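EtuB protein (PDB 3IO0) is a trimeric bacterial microcompartment shell protein associated with ethanol utilisation, each chain carrying two tandem BMC domains. Local coordinates at residues L122-T127 with G147-A152; L172-S177 with E188-I193. All blocks are in the same frame, centred on the assembly; numbering follows the deposited sequence.

In the fold
Both contacts lie in the second of the two tandem BMC domains and build a single antiparallel sheet, ordered 114-117, 120-127, 145-152, 189-195, 171-176. Following the chain, contact 1 closes first: strand 120-127 leads through helix 132-138 back to strand 145-152, its neighbour. Helix 154-167 then carries the chain across to strand 171-176, the outermost of the sheet within this chain, and contact 2 closes a loop without helix or strand between 177 and 188. The two contacts stand in series, neither nested nor crossed, with centres about 9 Å apart. Strands 145-152 and 189-195 join them side by side: G147 N lies 2.7 Å from I193 O, a probable hydrogen bond.

Contact 1 of 2, residues L122-T127 with G147-A152; sequences LEVQYT and GIMHAA
Two inner, neighbouring strands of the antiparallel sheet of the second, circularly permuted BMC domain meet here, E123 pairing with H150 and Q125 with I148 as hydrogen-bonded pairs. The short axes run 4.7 Å apart at 175°, almost exactly antiparallel. Each pair is closed by two backbone bonds: E123 N to H150 O with H150 N to E123 O, and Q125 N to I148 O with I148 N to Q125 O. Between them V124 faces M149 as a non-hydrogen-bonded pair, and V124 CA sends a CA-H...O contact to I148 O at 3.2 Å.

A polar chain runs over the face that carries E123, Q125, I148 and H150. A chi1 of 61° puts H150 CG between the backbone N and the carbonyl carbon; the ring end comes nearer strand 120-127, where NE2 approaches E123 OE1 at 2.8 Å, a bent, weak hydrogen bond. The carboxylate and ring planes stand 76° apart. The other carboxylate oxygen, E123 OE2, accepts Q125 NE2 at 3.1 Å through its anti lone pair; this bond is straight and lies in the amide plane, and both oxygens are thereby engaged. Q125 NE2 also donates to Y110 O. On the reverse face the contact is apolar, L122 CD1 meeting A151 CB at 3.8 Å.

Helices 197-217 and 154-167 cover that apolar face, L204 touching V124 and M149, and V160 touching L122 and M149. Against the face of E123, Q125, I148 and H150 lies helix 50-61 of the first BMC domain, where P50 packs on both E123 and H150; strand 189-195 continues the sheet beyond 145-152.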
loop_
_atom_site.group_PDB
_atom_site.type_symbol
_atom_site.label_atom_id
_atom_site.label_comp_id
_atom_site.label_asym_id
_atom_site.label_seq_id
_atom_site.Cartn_x
_atom_site.Cartn_y
_atom_site.Cartn_z
ATOM N N LEU A 122 11.525 1.836 -14.382
ATOM C CA LEU A 122 10.853 2.101 -15.637
ATOM C C LEU A 122 10.445 0.768 -16.247
ATOM O O LEU A 122 11.182 -0.212 -16.137
ATOM C CB LEU A 122 11.786 2.846 -16.582
ATOM C CG LEU A 122 11.247 3.119 -17.990
ATOM C CD1 LEU A 122 10.280 4.277 -17.988
ATOM C CD2 LEU A 122 12.375 3.400 -18.952
ATOM N N GLU A 123 9.268 0.715 -16.861
ATOM C CA GLU A 123 8.823 -0.505 -17.515
ATOM C C GLU A 123 7.974 -0.180 -18.717
ATOM O O GLU A 123 7.005 0.586 -18.639
ATOM C CB GLU A 123 8.051 -1.424 -16.567
ATOM C CG GLU A 123 7.554 -2.720 -17.225
ATOM C CD GLU A 123 6.907 -3.690 -16.242
ATOM O OE1 GLU A 123 6.510 -3.257 -15.139
ATOM O OE2 GLU A 123 6.801 -4.898 -16.565
ATOM N N VAL A 124 8.351 -0.777 -19.838
ATOM C CA VAL A 124 7.632 -0.596 -21.075
ATOM C C VAL A 124 7.432 -1.977 -21.690
ATOM O O VAL A 124 8.402 -2.685 -21.951
ATOM C CB VAL A 124 8.407 0.333 -22.025
ATOM C CG1 VAL A 124 7.543 0.720 -23.188
ATOM C CG2 VAL A 124 8.843 1.592 -21.304
ATOM N N GLN A 125 6.173 -2.360 -21.888
ATOM C CA GLN A 125 5.829 -3.663 -22.443
ATOM C C GLN A 125 5.075 -3.505 -23.747
ATOM O O GLN A 125 4.391 -2.503 -23.963
ATOM C CB GLN A 125 4.963 -4.465 -21.467
ATOM C CG GLN A 125 5.654 -4.886 -20.164
ATOM C CD GLN A 125 6.776 -5.903 -20.356
ATOM O OE1 GLN A 125 7.018 -6.398 -21.468
ATOM N NE2 GLN A 125 7.464 -6.223 -19.261
ATOM N N TYR A 126 5.191 -4.515 -24.607
ATOM C CA TYR A 126 4.532 -4.515 -25.911
ATOM C C TYR A 126 3.949 -5.884 -26.232
ATOM O O TYR A 126 4.528 -6.905 -25.863
ATOM C CB TYR A 126 5.521 -4.111 -27.010
ATOM C CG TYR A 126 4.991 -4.319 -28.416
ATOM C CD1 TYR A 126 4.018 -3.475 -28.943
ATOM C CD2 TYR A 126 5.458 -5.367 -29.217
ATOM C CE1 TYR A 126 3.519 -3.668 -30.222
ATOM C CE2 TYR A 126 4.963 -5.563 -30.498
ATOM C CZ TYR A 126 3.993 -4.707 -30.991
ATOM O OH TYR A 126 3.490 -4.873 -32.258
ATOM N N THR A 127 2.803 -5.892 -26.909
ATOM C CA THR A 127 2.238 -7.104 -27.502
ATOM C C THR A 127 1.634 -6.723 -28.852
ATOM O O THR A 127 1.186 -5.582 -29.030
ATOM C CB THR A 127 1.160 -7.745 -26.602
ATOM O OG1 THR A 127 0.404 -8.718 -27.334
ATOM C CG2 THR A 127 0.211 -6.698 -26.064
ATOM N N GLY A 147 0.373 -1.414 -25.744
ATOM C CA GLY A 147 1.547 -0.975 -24.988
ATOM C C GLY A 147 1.257 -0.650 -23.530
ATOM O O GLY A 147 0.172 -0.144 -23.213
ATOM N N ILE A 148 2.220 -0.935 -22.647
ATOM C CA ILE A 148 2.099 -0.593 -21.229
ATOM C C ILE A 148 3.319 0.180 -20.713
ATOM O O ILE A 148 4.462 -0.238 -20.902
ATOM C CB ILE A 148 1.867 -1.834 -20.358
ATOM C CG1 ILE A 148 0.616 -2.578 -20.819
ATOM C CG2 ILE A 148 1.764 -1.452 -18.874
ATOM C CD1 ILE A 148 0.529 -3.973 -20.284
ATOM N N MET A 149 3.059 1.301 -20.049
ATOM C CA MET A 149 4.094 2.220 -19.603
ATOM C C MET A 149 3.888 2.537 -18.151
ATOM O O MET A 149 2.754 2.787 -17.731
ATOM C CB MET A 149 3.906 3.554 -20.299
ATOM C CG MET A 149 4.673 3.757 -21.548
ATOM S SD MET A 149 3.760 4.982 -22.481
ATOM C CE MET A 149 2.656 3.887 -23.356
ATOM N N HIS A 150 4.980 2.582 -17.396
ATOM C CA HIS A 150 4.974 3.283 -16.130
ATOM C C HIS A 150 6.382 3.517 -15.640
ATOM O O HIS A 150 7.321 2.847 -16.072
ATOM C CB HIS A 150 4.143 2.549 -15.079
ATOM C CG HIS A 150 4.646 1.184 -14.767
ATOM N ND1 HIS A 150 5.713 0.960 -13.925
ATOM C CD2 HIS A 150 4.235 -0.034 -15.184
ATOM C CE1 HIS A 150 5.939 -0.339 -13.837
ATOM N NE2 HIS A 150 5.059 -0.963 -14.598
ATOM N N ALA A 151 6.524 4.498 -14.759
ATOM C CA ALA A 151 7.780 4.743 -14.073
ATOM C C ALA A 151 7.513 5.305 -12.673
ATOM O O ALA A 151 6.465 5.932 -12.426
ATOM C CB ALA A 151 8.647 5.677 -14.877
ATOM N N ALA A 152 8.451 5.044 -11.763
ATOM C CA ALA A 152 8.399 5.549 -10.405
ATOM C C ALA A 152 9.673 6.328 -10.174
ATOM O O ALA A 152 10.728 5.913 -10.638
ATOM C CB ALA A 152 8.300 4.413 -9.416
#

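Contact 2 of 2, residues L172-S177 with E188-I193; sequences LITYGS and EILITI
A chi1 of 169° puts Y175 CG anti to the backbone N and beside the carbonyl carbon, on the face shared with I191, while I189 CG1 lies anti to its own carbonyl carbon. I189 CD1 comes obliquely to the far end of the tyrosine, 3.6 Å from Y175 OH, and lies 3.7 Å from S177 CB. The place of the I191 tip is uncertain in this model.

The strands run antiparallel, 167° between short axes 4.6 Å apart, but their register slips by one residue between L172 and T174. I173 and T174 both face T192, a classic beta bulge: T192 O accepts I173 N at 2.7 Å and, weakly, T174 N at 3.3 Å. I173 has the near-helical psi (-41°) usual at the first position of a classic bulge. Beyond it the pairing is regular, Y175 facing I191 and then G176 with L190 as a hydrogen-bonded pair, where G176 N donates to L190 O at 2.9 Å and L190 N to G176 O at 2.8 Å. T174 CG2 meets L190 CD2 at 3.7 Å on the face opposite Y175.

Strand 171-176 is the outermost of this sheet within the chain, and its Y175 ring stacks on H30 of the second subunit, whose E71 accepts a hydrogen bond from S177 OG. Helix 154-167 packs against L172, I189 and I191, helix 132-138 touches T174 and T192 through F138, and strand 145-152 flanks strand 189-195.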
loop_
_atom_site.group_PDB
_atom_site.type_symbol
_atom_site.label_atom_id
_atom_site.label_comp_id
_atom_site.label_asym_id
_atom_site.label_seq_id
_atom_site.Cartn_x
_atom_site.Cartn_y
_atom_site.Cartn_z
ATOM N N LEU A 172 -5.299 6.266 -26.336
ATOM C CA LEU A 172 -5.046 6.191 -24.899
ATOM C C LEU A 172 -6.109 5.297 -24.303
ATOM O O LEU A 172 -7.279 5.647 -24.304
ATOM C CB LEU A 172 -5.152 7.569 -24.255
ATOM C CG LEU A 172 -4.415 7.910 -22.950
ATOM C CD1 LEU A 172 -5.334 8.726 -22.038
ATOM C CD2 LEU A 172 -3.885 6.698 -22.207
ATOM N N ILE A 173 -5.709 4.141 -23.793
ATOM C CA ILE A 173 -6.683 3.178 -23.291
ATOM C C ILE A 173 -6.843 3.291 -21.782
ATOM O O ILE A 173 -7.963 3.244 -21.279
ATOM C CB ILE A 173 -6.348 1.736 -23.752
ATOM C CG1 ILE A 173 -6.196 1.690 -25.270
ATOM C CG2 ILE A 173 -7.410 0.733 -23.309
ATOM C CD1 ILE A 173 -7.427 2.098 -26.031
ATOM N N THR A 174 -5.736 3.475 -21.073
ATOM C CA THR A 174 -5.762 3.569 -19.613
ATOM C C THR A 174 -4.872 4.691 -19.110
ATOM O O THR A 174 -3.707 4.773 -19.498
ATOM C CB THR A 174 -5.275 2.243 -18.971
ATOM O OG1 THR A 174 -6.232 1.204 -19.226
ATOM C CG2 THR A 174 -5.056 2.398 -17.470
ATOM N N TYR A 175 -5.407 5.554 -18.254
ATOM C CA TYR A 175 -4.563 6.479 -17.494
ATOM C C TYR A 175 -4.651 6.134 -16.018
ATOM O O TYR A 175 -5.734 6.137 -15.443
ATOM C CB TYR A 175 -4.948 7.939 -17.737
ATOM C CG TYR A 175 -4.289 8.901 -16.777
ATOM C CD1 TYR A 175 -3.046 9.469 -17.060
ATOM C CD2 TYR A 175 -4.902 9.235 -15.580
ATOM C CE1 TYR A 175 -2.430 10.356 -16.175
ATOM C CE2 TYR A 175 -4.303 10.110 -14.688
ATOM C CZ TYR A 175 -3.069 10.676 -14.988
ATOM O OH TYR A 175 -2.493 11.547 -14.078
ATOM N N GLY A 176 -3.519 5.826 -15.405
ATOM C CA GLY A 176 -3.511 5.422 -14.010
ATOM C C GLY A 176 -2.520 6.249 -13.234
ATOM O O GLY A 176 -1.364 6.378 -13.638
ATOM N N SER A 177 -2.980 6.819 -12.125
ATOM C CA SER A 177 -2.147 7.624 -11.243
ATOM C C SER A 177 -2.169 6.980 -9.853
ATOM O O SER A 177 -2.912 6.012 -9.639
ATOM C CB SER A 177 -2.701 9.036 -11.190
ATOM O OG SER A 177 -3.971 9.025 -10.579
ATOM N N GLU A 188 3.544 5.618 -9.191
ATOM C CA GLU A 188 3.703 5.541 -10.637
ATOM C C GLU A 188 2.650 6.349 -11.373
ATOM O O GLU A 188 1.547 6.564 -10.860
ATOM C CB GLU A 188 3.559 4.096 -11.108
ATOM C CG GLU A 188 4.517 3.084 -10.511
ATOM C CD GLU A 188 4.004 1.666 -10.679
ATOM O OE1 GLU A 188 2.774 1.461 -10.567
ATOM O OE2 GLU A 188 4.819 0.750 -10.925
ATOM N N ILE A 189 2.998 6.788 -12.582
ATOM C CA ILE A 189 1.995 7.100 -13.607
ATOM C C ILE A 189 2.027 5.976 -14.641
ATOM O O ILE A 189 3.082 5.664 -15.189
ATOM C CB ILE A 189 2.221 8.479 -14.281
ATOM C CG1 ILE A 189 1.888 9.613 -13.309
ATOM C CG2 ILE A 189 1.401 8.606 -15.560
ATOM C CD1 ILE A 189 0.415 9.792 -13.043
ATOM N N LEU A 190 0.874 5.352 -14.874
ATOM C CA LEU A 190 0.750 4.285 -15.866
ATOM C C LEU A 190 -0.108 4.711 -17.047
ATOM O O LEU A 190 -1.117 5.393 -16.883
ATOM C CB LEU A 190 0.180 3.014 -15.238
ATOM C CG LEU A 190 -0.049 1.803 -16.150
ATOM C CD1 LEU A 190 0.514 0.521 -15.532
ATOM C CD2 LEU A 190 -1.512 1.655 -16.496
ATOM N N ILE A 191 0.308 4.299 -18.236
ATOM C CA ILE A 191 -0.420 4.593 -19.458
ATOM C C ILE A 191 -0.548 3.303 -20.239
ATOM O O ILE A 191 0.334 2.443 -20.203
ATOM C CB ILE A 191 0.238 5.790 -20.239
ATOM C CG1 ILE A 191 -0.403 7.076 -19.775
ATOM C CG2 ILE A 191 0.073 5.738 -21.749
ATOM C CD1 ILE A 191 -1.853 6.924 -19.498
ATOM N N THR A 192 -1.674 3.158 -20.912
ATOM C CA THR A 192 -1.941 1.979 -21.692
ATOM C C THR A 192 -2.372 2.427 -23.070
ATOM O O THR A 192 -3.206 3.325 -23.211
ATOM C CB THR A 192 -2.966 1.115 -20.980
ATOM O OG1 THR A 192 -2.289 -0.009 -20.423
ATOM C CG2 THR A 192 -4.045 0.641 -21.901
ATOM N N ILE A 193 -1.791 1.803 -24.085
ATOM C CA ILE A 193 -1.862 2.334 -25.443
ATOM C C ILE A 193 -2.202 1.269 -26.489
ATOM O O ILE A 193 -1.748 0.125 -26.382
ATOM C CB ILE A 193 -0.582 3.178 -25.711
ATOM C CG1 ILE A 193 -0.990 4.640 -25.757
ATOM C CG2 ILE A 193 0.235 2.743 -26.937
ATOM C CD1 ILE A 193 0.092 5.574 -25.310
#